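Local structure of iron-sulfur cluster assembly protein CyaY (Psychromonas ingrahamii, 4HS5) at residues K16-I21 / V28-N33; L39-E42 / K46-I49; N50-Q53 / V58-A61. The protein is probably involved in iron-sulfur cluster assembly, possibly as a regulator of that process, and belongs to the iron-binding frataxin family. All blocks are in the same frame, centred on the assembly; numbering follows the deposited sequence.

Overall arrangement
The three contacts follow one another along the chain and across one antiparallel sheet, in which strands 28-33, 36-41, 46-52 and 57-61 are successive neighbours. Contact 1 lays helix 3-24 against an edge strand, 28-33. Contact 2, its centre about 9 Å away, lies within the hairpin of strands 36-41 and 46-52; Asp29 O and Glu40 N, 2.8 Å apart, probably hydrogen-bond the two. Contact 3 continues strand 46-52 into the next hairpin, its centre about 14 Å from that of contact 2, with Ile48 O 2.8 Å from Ala61 N. Contacts 1 and 3, centres about 15 Å apart, do not touch.

Contact 1 of 3, residues K16-I21 / V28-N33; sequences KIEEKI and VDYDQN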
ATOM      1  N   LYS A  16       5.930   4.872  -5.093  1.00  5.26           N
ATOM      2  CA  LYS A  16       5.529   3.911  -6.135  1.00  6.11           C
ATOM      3  C   LYS A  16       4.006   3.837  -6.208  1.00  7.38           C
ATOM      4  O   LYS A  16       3.418   3.835  -7.289  1.00  8.05           O
ATOM      5  CB  LYS A  16       6.115   2.529  -5.842  1.00  7.54           C
ATOM      6  CG  LYS A  16       5.844   1.461  -6.898  1.00 12.98           C
ATOM      7  CD  LYS A  16       6.618   0.193  -6.538  1.00 21.68           C
ATOM      8  CE  LYS A  16       6.598  -0.838  -7.660  1.00 33.93           C
ATOM      9  NZ  LYS A  16       7.718  -0.674  -8.632  1.00 32.91           N
ATOM     10  N   ILE A  17       3.354   3.814  -5.055  1.00  5.67           N
ATOM     11  CA  ILE A  17       1.900   3.748  -5.039  1.00  8.17           C
ATOM     12  C   ILE A  17       1.331   4.999  -5.696  1.00  7.00           C
ATOM     13  O   ILE A  17       0.444   4.905  -6.554  1.00  7.55           O
ATOM     14  CB  ILE A  17       1.361   3.580  -3.613  1.00  5.42           C
ATOM     15  CG1 ILE A  17       1.712   2.191  -3.076  1.00  7.37           C
ATOM     16  CG2 ILE A  17      -0.147   3.788  -3.588  1.00  6.43           C
ATOM     17  CD1 ILE A  17       1.522   2.076  -1.567  1.00  6.85           C
ATOM     18  N   GLU A  18       1.860   6.164  -5.335  1.00  6.85           N
ATOM     19  CA  GLU A  18       1.411   7.441  -5.885  1.00  7.78           C
ATOM     20  C   GLU A  18       1.655   7.546  -7.386  1.00  8.32           C
ATOM     21  O   GLU A  18       0.767   7.948  -8.143  1.00 11.04           O
ATOM     22  CB  GLU A  18       2.080   8.595  -5.144  1.00 10.34           C
ATOM     23  CG  GLU A  18       1.628   8.655  -3.711  1.00 10.43           C
ATOM     24  CD  GLU A  18       2.512   9.510  -2.849  1.00 19.54           C
ATOM     25  OE1 GLU A  18       3.505  10.063  -3.366  1.00 21.21           O
ATOM     26  OE2 GLU A  18       2.209   9.616  -1.643  1.00 23.15           O
ATOM     27  N   GLU A  19       2.860   7.194  -7.807  1.00  8.05           N
ATOM     28  CA  GLU A  19       3.201   7.231  -9.217  1.00 10.63           C
ATOM     29  C   GLU A  19       2.349   6.268 -10.043  1.00 11.94           C
ATOM     30  O   GLU A  19       1.907   6.635 -11.134  1.00 12.62           O
ATOM     31  CB  GLU A  19       4.689   6.943  -9.401  1.00 11.82           C
ATOM     32  CG  GLU A  19       5.182   7.142 -10.817  1.00 12.68           C
ATOM     33  CD  GLU A  19       4.849   5.960 -11.686  1.00 20.12           C
ATOM     34  OE1 GLU A  19       4.712   4.858 -11.127  1.00 16.98           O
ATOM     35  OE2 GLU A  19       4.693   6.134 -12.911  1.00 18.05           O
ATOM     36  N   LYS A  20       2.132   5.049  -9.542  1.00 12.66           N
ATOM     37  CA  LYS A  20       1.357   4.045 -10.283  1.00 12.02           C
ATOM     38  C   LYS A  20      -0.100   4.446 -10.432  1.00 15.04           C
ATOM     39  O   LYS A  20      -0.720   4.134 -11.450  1.00 13.33           O
ATOM     40  CB  LYS A  20       1.461   2.665  -9.646  1.00 10.45           C
ATOM     41  CG  LYS A  20       2.811   1.991  -9.830  1.00 12.27           C
ATOM     42  CD  LYS A  20       3.044   1.585 -11.286  1.00 17.27           C
ATOM     43  CE  LYS A  20       4.486   1.161 -11.489  1.00 21.15           C
ATOM     44  NZ  LYS A  20       4.707   0.453 -12.784  1.00 24.37           N
ATOM     45  N   ILE A  21      -0.648   5.118  -9.421  1.00 10.96           N
ATOM     46  CA  ILE A  21      -1.978   5.713  -9.504  1.00 12.11           C
ATOM     47  C   ILE A  21      -2.034   6.776 -10.609  1.00 18.76           C
ATOM     48  O   ILE A  21      -2.938   6.754 -11.446  1.00 16.47           O
ATOM     49  CB  ILE A  21      -2.420   6.312  -8.145  1.00 14.00           C
ATOM     50  CG1 ILE A  21      -2.800   5.197  -7.166  1.00 10.45           C
ATOM     51  CG2 ILE A  21      -3.601   7.234  -8.310  1.00 13.99           C
ATOM     52  CD1 ILE A  21      -2.948   5.665  -5.751  1.00 11.62           C
ATOM     53  N   VAL A  28      -8.385   7.535  -8.144  1.00 14.21           N
ATOM     54  CA  VAL A  28      -8.029   7.237  -6.772  1.00 16.98           C
ATOM     55  C   VAL A  28      -7.355   8.471  -6.192  1.00  9.84           C
ATOM     56  O   VAL A  28      -6.333   8.931  -6.720  1.00 16.05           O
ATOM     57  CB  VAL A  28      -7.063   6.057  -6.707  1.00 13.27           C
ATOM     58  CG1 VAL A  28      -6.728   5.745  -5.267  1.00 11.27           C
ATOM     59  CG2 VAL A  28      -7.678   4.838  -7.370  1.00 18.28           C
ATOM     60  N   ASP A  29      -7.931   9.027  -5.133  1.00 12.38           N
ATOM     61  CA  ASP A  29      -7.299  10.139  -4.432  1.00 14.86           C
ATOM     62  C   ASP A  29      -6.327   9.582  -3.408  1.00 12.24           C
ATOM     63  O   ASP A  29      -6.585   8.540  -2.804  1.00 13.04           O
ATOM     64  CB  ASP A  29      -8.334  11.040  -3.755  1.00 16.45           C
ATOM     65  CG  ASP A  29      -9.032  11.972  -4.738  1.00 30.02           C
ATOM     66  OD1 ASP A  29      -8.460  12.247  -5.814  1.00 36.33           O
ATOM     67  OD2 ASP A  29     -10.147  12.437  -4.424  1.00 38.42           O
ATOM     68  N   TYR A  30      -5.189  10.245  -3.255  1.00 10.86           N
ATOM     69  CA  TYR A  30      -4.249   9.858  -2.205  1.00 11.19           C
ATOM     70  C   TYR A  30      -3.815  11.045  -1.361  1.00 16.64           C
ATOM     71  O   TYR A  30      -3.618  12.150  -1.869  1.00 15.68           O
ATOM     72  CB  TYR A  30      -3.033   9.117  -2.772  1.00 13.32           C
ATOM     73  CG  TYR A  30      -2.246   9.865  -3.825  1.00 10.84           C
ATOM     74  CD1 TYR A  30      -1.263  10.778  -3.472  1.00 11.08           C
ATOM     75  CD2 TYR A  30      -2.461   9.623  -5.177  1.00 11.84           C
ATOM     76  CE1 TYR A  30      -0.534  11.444  -4.432  1.00 11.23           C
ATOM     77  CE2 TYR A  30      -1.746  10.287  -6.145  1.00 17.10           C
ATOM     78  CZ  TYR A  30      -0.773  11.192  -5.763  1.00 12.67           C
ATOM     79  OH  TYR A  30      -0.068  11.848  -6.735  1.00 16.16           O
ATOM     80  N   ASP A  31      -3.683  10.822  -0.059  1.00 12.51           N
ATOM     81  CA  ASP A  31      -3.156  11.863   0.808  1.00 18.26           C
ATOM     82  C   ASP A  31      -2.244  11.252   1.862  1.00 14.00           C
ATOM     83  O   ASP A  31      -2.603  10.253   2.503  1.00 12.24           O
ATOM     84  CB  ASP A  31      -4.289  12.642   1.479  1.00 18.21           C
ATOM     85  CG  ASP A  31      -3.774  13.778   2.336  1.00 21.41           C
ATOM     86  OD1 ASP A  31      -3.019  14.621   1.809  1.00 40.92           O
ATOM     87  OD2 ASP A  31      -4.100  13.814   3.542  1.00 33.97           O
ATOM     88  N   GLN A  32      -1.060  11.836   2.040  1.00 17.95           N
ATOM     89  CA  GLN A  32      -0.200  11.429   3.141  1.00 16.92           C
ATOM     90  C   GLN A  32      -0.326  12.389   4.318  1.00 19.75           C
ATOM     91  O   GLN A  32      -0.231  13.609   4.163  1.00 23.40           O
ATOM     92  CB  GLN A  32       1.268  11.287   2.717  1.00 19.36           C
ATOM     93  CG  GLN A  32       2.134  10.664   3.818  1.00 20.24           C
ATOM     94  CD  GLN A  32       3.532  10.290   3.353  1.00 21.28           C
ATOM     95  OE1 GLN A  32       3.870  10.438   2.181  1.00 24.87           O
ATOM     96  NE2 GLN A  32       4.351   9.800   4.279  1.00 26.34           N
ATOM     97  N   ASN A  33      -0.554  11.814   5.492  1.00 15.98           N
ATOM     98  CA  ASN A  33      -0.675  12.560   6.729  1.00 19.99           C
ATOM     99  C   ASN A  33       0.211  11.863   7.756  1.00 16.65           C
ATOM    100  O   ASN A  33      -0.161  10.829   8.307  1.00 14.96           O
ATOM    101  CB  ASN A  33      -2.141  12.563   7.171  1.00 19.99           C
ATOM    102  CG  ASN A  33      -2.344  13.194   8.528  1.00 25.07           C
ATOM    103  OD1 ASN A  33      -1.616  14.105   8.916  1.00 23.80           O
ATOM    104  ND2 ASN A  33      -3.336  12.705   9.266  1.00 21.07           N
TER
HETATM  105  O   HOH W   1       3.351  11.364  -0.218  1.00 29.11           O
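Tyr30, Ile21 and Glu18 lose the most surface where helix 16-21 runs along strand 28-33, the axes 9.6 Å apart and roughly antiparallel. Glu18 lies over one face of the Tyr30 ring. Its CG sits 3.8 Å from the centroid of the Tyr30 ring and 22° off the ring normal, displaced toward the rim above CD1 and CE1, which qualifies as a CH-pi contact. Beyond CG the chain of Glu18 is extended and crosses the tyrosine at about a right angle, and its carboxylate plane is only 14° from that of the ring, so the two flat groups are almost parallel. The phenol arrives there because Tyr30 CG stands between its backbone N and carbonyl carbon (chi1 57°). Its hydroxyl reaches past the segments to a hydrogen bond with Glu22.

Ile21 fills the other half of the contact by using two branches. CG2 rests 3.6 Å from the backbone O of Val28, while CD1 meets Val28 CG1 at 3.8 Å and approaches Tyr30 CD2 obliquely at 4.0 Å. No direct hydrogen bond crosses between the segments. One water bridges two acceptors, donating to Glu18 OE2 at 2.5 Å and to Gln32 OE1 at 2.6 Å; the amide nitrogen of Gln32, NE2, hydrogen-bonds to the backbone O of Gly34. Glu18, Ile21 and Tyr30 also reach strand 36-41, at Leu37 and Leu39, so helix 3-24 packs across the edge strand and its neighbour together, while Ile17 turns to helix 85-97 at Phe85 and Leu89.

Contact 2 of 3, residues L39-E42 / K46-I49; sequences LEFE and KLII
Leu39 O is approached by two groups of the opposite strand: Leu47 N donates a hydrogen bond to it at 2.9 Å, and Lys46 CA brings a CA-H...O contact to Leu39 O at 3.1 Å, with 127° at the hydrogen. The return bond, Leu39 N to Leu47 O, also spans 2.9 Å and is nearly straight at 173°. Leu39 and Leu47 are thereby the hydrogen-bonded pair of an antiparallel ladder, and Glu40 with Lys46 the non-hydrogen-bonded pair next to it; the strand axes lie 4.8 Å apart.

On the face carrying Glu40 and Lys46, both side chains are extended beyond CG and cross obliquely. What meets is aliphatic carbon against carboxylate oxygen, Lys46 CE 3.6 Å from Glu40 OE1. The charged ends stop short of a salt bridge, with Lys46 NZ 4.4 Å from Glu40 OE1, so the attraction is probably modest; nearer the backbone, Glu40 CB comes close to Lys46 CG.

The face with Leu39 and Leu47 is apolar. Phe41 CG is anti to its carbonyl carbon (chi1 -50°), and the outer end of the ring swings back toward the partner strand. Leu47 CD1 lies at the edge of the Phe41 ring, near its plane and 3.7 Å from CZ; the leucine therefore borders the ring instead of covering it. Farther along, Leu39 CD1 meets Ile49 CD1 at 4.2 Å. Around this hairpin, Phe41 packs on helix 85-97 through Ile93, Gln96 and Ser97, Leu39 and Ile49 reach helix 3-24, and strands 28-33 and 57-61 extend the sheet beyond the two hairpin strands.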
ATOM      1  N   LEU A  39      -5.975   6.136   0.663  1.00  7.27           N
ATOM      2  CA  LEU A  39      -6.474   6.119  -0.702  1.00  6.26           C
ATOM      3  C   LEU A  39      -7.990   6.190  -0.637  1.00  8.67           C
ATOM      4  O   LEU A  39      -8.609   5.432   0.109  1.00  9.49           O
ATOM      5  CB  LEU A  39      -6.049   4.828  -1.395  1.00  7.30           C
ATOM      6  CG  LEU A  39      -4.560   4.486  -1.358  1.00  6.65           C
ATOM      7  CD1 LEU A  39      -4.273   3.252  -2.178  1.00 10.10           C
ATOM      8  CD2 LEU A  39      -3.746   5.665  -1.859  1.00  9.78           C
ATOM      9  N   GLU A  40      -8.593   7.095  -1.396  1.00 11.64           N
ATOM     10  CA  GLU A  40     -10.050   7.148  -1.453  1.00 11.27           C
ATOM     11  C   GLU A  40     -10.569   6.977  -2.872  1.00 11.74           C
ATOM     12  O   GLU A  40     -10.015   7.517  -3.830  1.00 12.40           O
ATOM     13  CB  GLU A  40     -10.604   8.432  -0.831  1.00 16.94           C
ATOM     14  CG  GLU A  40     -12.136   8.504  -0.886  1.00 20.52           C
ATOM     15  CD  GLU A  40     -12.726   9.531   0.060  1.00 34.70           C
ATOM     16  OE1 GLU A  40     -11.961  10.148   0.834  1.00 32.12           O
ATOM     17  OE2 GLU A  40     -13.966   9.707   0.036  1.00 34.18           O
ATOM     18  N   PHE A  41     -11.648   6.218  -2.984  1.00 12.65           N
ATOM     19  CA  PHE A  41     -12.279   5.963  -4.260  1.00 15.11           C
ATOM     20  C   PHE A  41     -13.544   6.823  -4.378  1.00 12.10           C
ATOM     21  O   PHE A  41     -14.003   7.407  -3.393  1.00 15.05           O
ATOM     22  CB  PHE A  41     -12.567   4.468  -4.373  1.00 15.92           C
ATOM     23  CG  PHE A  41     -11.369   3.605  -4.041  1.00 17.77           C
ATOM     24  CD1 PHE A  41     -10.269   3.576  -4.882  1.00 18.11           C
ATOM     25  CD2 PHE A  41     -11.342   2.845  -2.878  1.00 14.26           C
ATOM     26  CE1 PHE A  41      -9.158   2.798  -4.581  1.00 17.70           C
ATOM     27  CE2 PHE A  41     -10.236   2.057  -2.570  1.00 15.82           C
ATOM     28  CZ  PHE A  41      -9.141   2.039  -3.418  1.00 19.46           C
ATOM     29  N   GLU A  42     -14.098   6.946  -5.574  1.00 20.72           N
ATOM     30  CA  GLU A  42     -15.240   7.845  -5.682  1.00 21.20           C
ATOM     31  C   GLU A  42     -16.514   7.275  -5.060  1.00 21.73           C
ATOM     32  O   GLU A  42     -17.457   8.020  -4.801  1.00 25.03           O
ATOM     33  CB  GLU A  42     -15.456   8.367  -7.100  1.00 31.27           C
ATOM     34  CG  GLU A  42     -15.261   7.365  -8.198  1.00 27.57           C
ATOM     35  CD  GLU A  42     -15.514   7.998  -9.547  1.00 39.45           C
ATOM     36  OE1 GLU A  42     -15.782   9.220  -9.575  1.00 41.55           O
ATOM     37  OE2 GLU A  42     -15.450   7.280 -10.566  1.00 40.02           O
ATOM     38  N   LYS A  46     -12.346   3.575   1.338  1.00 12.41           N
ATOM     39  CA  LYS A  46     -10.939   3.928   1.485  1.00 13.30           C
ATOM     40  C   LYS A  46     -10.059   2.713   1.720  1.00  8.72           C
ATOM     41  O   LYS A  46     -10.529   1.636   2.076  1.00  9.65           O
ATOM     42  CB  LYS A  46     -10.756   4.880   2.671  1.00 15.12           C
ATOM     43  CG  LYS A  46     -11.500   6.194   2.586  1.00 21.53           C
ATOM     44  CD  LYS A  46     -11.328   6.956   3.887  1.00 30.44           C
ATOM     45  CE  LYS A  46     -12.079   8.276   3.875  1.00 41.43           C
ATOM     46  NZ  LYS A  46     -11.823   9.057   5.131  1.00 46.89           N
ATOM     47  N   LEU A  47      -8.757   2.902   1.513  1.00  7.92           N
ATOM     48  CA  LEU A  47      -7.745   1.962   1.985  1.00  7.21           C
ATOM     49  C   LEU A  47      -6.775   2.792   2.802  1.00  7.40           C
ATOM     50  O   LEU A  47      -6.444   3.908   2.424  1.00  8.96           O
ATOM     51  CB  LEU A  47      -7.000   1.313   0.816  1.00  6.14           C
ATOM     52  CG  LEU A  47      -7.830   0.404  -0.094  1.00 10.60           C
ATOM     53  CD1 LEU A  47      -7.042  -0.098  -1.284  1.00 12.17           C
ATOM     54  CD2 LEU A  47      -8.367  -0.758   0.705  1.00 10.15           C
ATOM     55  N   ILE A  48      -6.320   2.260   3.929  1.00  5.41           N
ATOM     56  CA  ILE A  48      -5.434   3.020   4.790  1.00  8.43           C
ATOM     57  C   ILE A  48      -4.114   2.290   4.892  1.00  5.71           C
ATOM     58  O   ILE A  48      -4.069   1.132   5.294  1.00  5.42           O
ATOM     59  CB  ILE A  48      -6.003   3.183   6.201  1.00  9.56           C
ATOM     60  CG1 ILE A  48      -7.395   3.804   6.144  1.00 12.36           C
ATOM     61  CG2 ILE A  48      -5.072   4.065   7.037  1.00 11.42           C
ATOM     62  CD1 ILE A  48      -8.160   3.672   7.447  1.00 14.74           C
ATOM     63  N   ILE A  49      -3.034   2.973   4.530  1.00  6.12           N
ATOM     64  CA  ILE A  49      -1.695   2.403   4.587  1.00  5.21           C
ATOM     65  C   ILE A  49      -0.927   3.124   5.690  1.00  6.98           C
ATOM     66  O   ILE A  49      -1.046   4.334   5.857  1.00  7.16           O
ATOM     67  CB  ILE A  49      -0.990   2.533   3.229  1.00  5.87           C
ATOM     68  CG1 ILE A  49      -1.738   1.706   2.197  1.00  9.04           C
ATOM     69  CG2 ILE A  49       0.462   2.075   3.313  1.00  7.35           C
ATOM     70  CD1 ILE A  49      -1.477   2.128   0.788  1.00 10.62           C
TER

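Contact 3 of 3, residues N50-Q53 / V58-A61; sequences NRQQ and VWLA
Gln52 lays its CG over one face of the Trp59 indole, 3.7 Å from the centroid of the five-membered ring and 17° off the normal, a CH-pi contact that sits above the ring centre. The nearest ring atom is CE2, 3.5 Å from Gln52 CG. The glutamine is folded rather than extended: a turn at chi2 (-60°) carries its amide across to the benzo part of the indole, where the atom modelled as Gln52 NE2 lies 3.8 Å from Trp59 CE3. Which end of the amide is nitrogen is uncertain, since the atom modelled as Gln52 OE1 lies 3.0 Å from Arg51 O, another acceptor. Amide and ring planes are 68° apart, so the amide stands steeply on the indole instead of stacking flat.

Beneath these side chains Asn50 and Trp59 form an antiparallel hydrogen-bonded pair. Trp59 N donates to Asn50 O at 2.8 Å, and Asn50 N to Trp59 O at 2.9 Å. The strands run antiparallel but twisted. Both donors are tilted out of the carbonyl planes they approach. On the opposite face from Asn50 and Trp59, Arg51 only grazes Val58, its CG 4.4 Å from Val58 CG2; its guanidinium turns to Asp11 in a salt bridge and to Tyr14 in a cation-pi contact.

Trp59 is further placed by a bond from NE1 to Gln57 and by stacking with His68. An alanine in place of Trp59 is likely to leave Gln52 CG and its amide without the surface they rest on and His68 without its stacking partner. The arrangement is a beta hairpin in the alpha-beta sandwich of the frataxin fold, with Val58 turned to the helices and Trp59 on the sheet's other face.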
ATOM      1  N   ASN A  50      -0.179   2.368   6.474  1.00  7.51           N
ATOM      2  CA  ASN A  50       0.549   2.939   7.591  1.00 10.14           C
ATOM      3  C   ASN A  50       1.950   2.359   7.643  1.00 10.68           C
ATOM      4  O   ASN A  50       2.205   1.283   7.108  1.00 12.36           O
ATOM      5  CB  ASN A  50      -0.205   2.652   8.885  1.00  9.29           C
ATOM      6  CG  ASN A  50       0.144   3.617   9.987  1.00 11.95           C
ATOM      7  OD1 ASN A  50       1.188   4.272   9.954  1.00 15.64           O
ATOM      8  ND2 ASN A  50      -0.723   3.698  10.992  1.00 13.97           N
ATOM      9  N   ARG A  51       2.868   3.097   8.247  1.00 10.29           N
ATOM     10  CA  ARG A  51       4.216   2.585   8.474  1.00 14.08           C
ATOM     11  C   ARG A  51       4.384   2.391   9.953  1.00 17.80           C
ATOM     12  O   ARG A  51       3.944   3.219  10.758  1.00 22.31           O
ATOM     13  CB  ARG A  51       5.272   3.559   7.958  1.00 19.77           C
ATOM     14  CG  ARG A  51       5.359   3.640   6.461  1.00 23.47           C
ATOM     15  CD  ARG A  51       5.498   5.084   6.005  1.00 21.36           C
ATOM     16  NE  ARG A  51       6.841   5.620   6.146  1.00 27.66           N
ATOM     17  CZ  ARG A  51       7.529   6.160   5.148  1.00 23.96           C
ATOM     18  NH1 ARG A  51       6.996   6.224   3.933  1.00 16.88           N
ATOM     19  NH2 ARG A  51       8.753   6.629   5.361  1.00 25.15           N
ATOM     20  N   GLN A  52       4.989   1.278  10.334  1.00 15.87           N
ATOM     21  CA  GLN A  52       5.284   1.070  11.732  1.00 17.26           C
ATOM     22  C   GLN A  52       6.781   0.895  11.889  1.00 21.41           C
ATOM     23  O   GLN A  52       7.300  -0.220  11.800  1.00 21.78           O
ATOM     24  CB  GLN A  52       4.501  -0.115  12.283  1.00 18.02           C
ATOM     25  CG  GLN A  52       2.977   0.029  12.144  1.00 27.50           C
ATOM     26  CD  GLN A  52       2.386   1.241  12.873  1.00 27.34           C
ATOM     27  OE1 GLN A  52       3.098   2.066  13.451  1.00 34.71           O
ATOM     28  NE2 GLN A  52       1.064   1.338  12.851  1.00 23.25           N
ATOM     29  N   GLN A  53       7.460   2.022  12.095  1.00 26.75           N
ATOM     30  CA  GLN A  53       8.919   2.078  12.125  1.00 27.12           C
ATOM     31  C   GLN A  53       9.595   1.122  13.110  1.00 26.96           C
ATOM     32  O   GLN A  53      10.541   0.440  12.736  1.00 30.57           O
ATOM     33  CB  GLN A  53       9.417   3.509  12.349  1.00 28.57           C
ATOM     34  CG  GLN A  53      10.922   3.664  12.166  1.00 26.26           C
ATOM     35  CD  GLN A  53      11.548   4.577  13.202  1.00 39.04           C
ATOM     36  OE1 GLN A  53      12.222   5.550  12.866  1.00 40.70           O
ATOM     37  NE2 GLN A  53      11.341   4.254  14.471  1.00 39.65           N
ATOM     38  N   VAL A  58       5.053  -2.328   6.954  1.00  7.41           N
ATOM     39  CA  VAL A  58       4.031  -1.468   6.371  1.00  6.07           C
ATOM     40  C   VAL A  58       2.710  -2.190   6.611  1.00  6.34           C
ATOM     41  O   VAL A  58       2.644  -3.425   6.544  1.00  7.16           O
ATOM     42  CB  VAL A  58       4.278  -1.241   4.865  1.00  7.58           C
ATOM     43  CG1 VAL A  58       3.057  -0.658   4.182  1.00 11.92           C
ATOM     44  CG2 VAL A  58       5.511  -0.328   4.641  1.00  9.88           C
ATOM     45  N   TRP A  59       1.663  -1.432   6.943  1.00  7.39           N
ATOM     46  CA  TRP A  59       0.337  -2.002   7.179  1.00  7.77           C
ATOM     47  C   TRP A  59      -0.660  -1.510   6.138  1.00  8.42           C
ATOM     48  O   TRP A  59      -0.516  -0.414   5.588  1.00 10.24           O
ATOM     49  CB  TRP A  59      -0.176  -1.670   8.582  1.00 10.15           C
ATOM     50  CG  TRP A  59       0.591  -2.319   9.703  1.00 12.61           C
ATOM     51  CD1 TRP A  59       1.756  -3.025   9.609  1.00 12.41           C
ATOM     52  CD2 TRP A  59       0.241  -2.315  11.094  1.00 20.69           C
ATOM     53  NE1 TRP A  59       2.154  -3.464  10.850  1.00 19.01           N
ATOM     54  CE2 TRP A  59       1.242  -3.038  11.780  1.00 25.61           C
ATOM     55  CE3 TRP A  59      -0.819  -1.772  11.825  1.00 23.42           C
ATOM     56  CZ2 TRP A  59       1.211  -3.230  13.164  1.00 26.35           C
ATOM     57  CZ3 TRP A  59      -0.845  -1.962  13.200  1.00 29.88           C
ATOM     58  CH2 TRP A  59       0.164  -2.685  13.853  1.00 26.85           C
ATOM     59  N   LEU A  60      -1.650  -2.351   5.841  1.00  6.88           N
ATOM     60  CA  LEU A  60      -2.752  -1.984   4.953  1.00  6.18           C
ATOM     61  C   LEU A  60      -4.066  -2.405   5.577  1.00  7.12           C
ATOM     62  O   LEU A  60      -4.229  -3.563   5.959  1.00  8.90           O
ATOM     63  CB  LEU A  60      -2.608  -2.687   3.605  1.00  7.95           C
ATOM     64  CG  LEU A  60      -3.840  -2.629   2.694  1.00 11.97           C
ATOM     65  CD1 LEU A  60      -4.073  -1.221   2.208  1.00  8.15           C
ATOM     66  CD2 LEU A  60      -3.677  -3.577   1.512  1.00 11.78           C
ATOM     67  N   ALA A  61      -4.991  -1.457   5.675  1.00  5.72           N
ATOM     68  CA  ALA A  61      -6.351  -1.722   6.110  1.00  7.68           C
ATOM     69  C   ALA A  61      -7.259  -1.695   4.894  1.00  6.26           C
ATOM     70  O   ALA A  61      -7.352  -0.683   4.206  1.00  6.92           O
ATOM     71  CB  ALA A  61      -6.781  -0.682   7.102  1.00 10.00           C
TER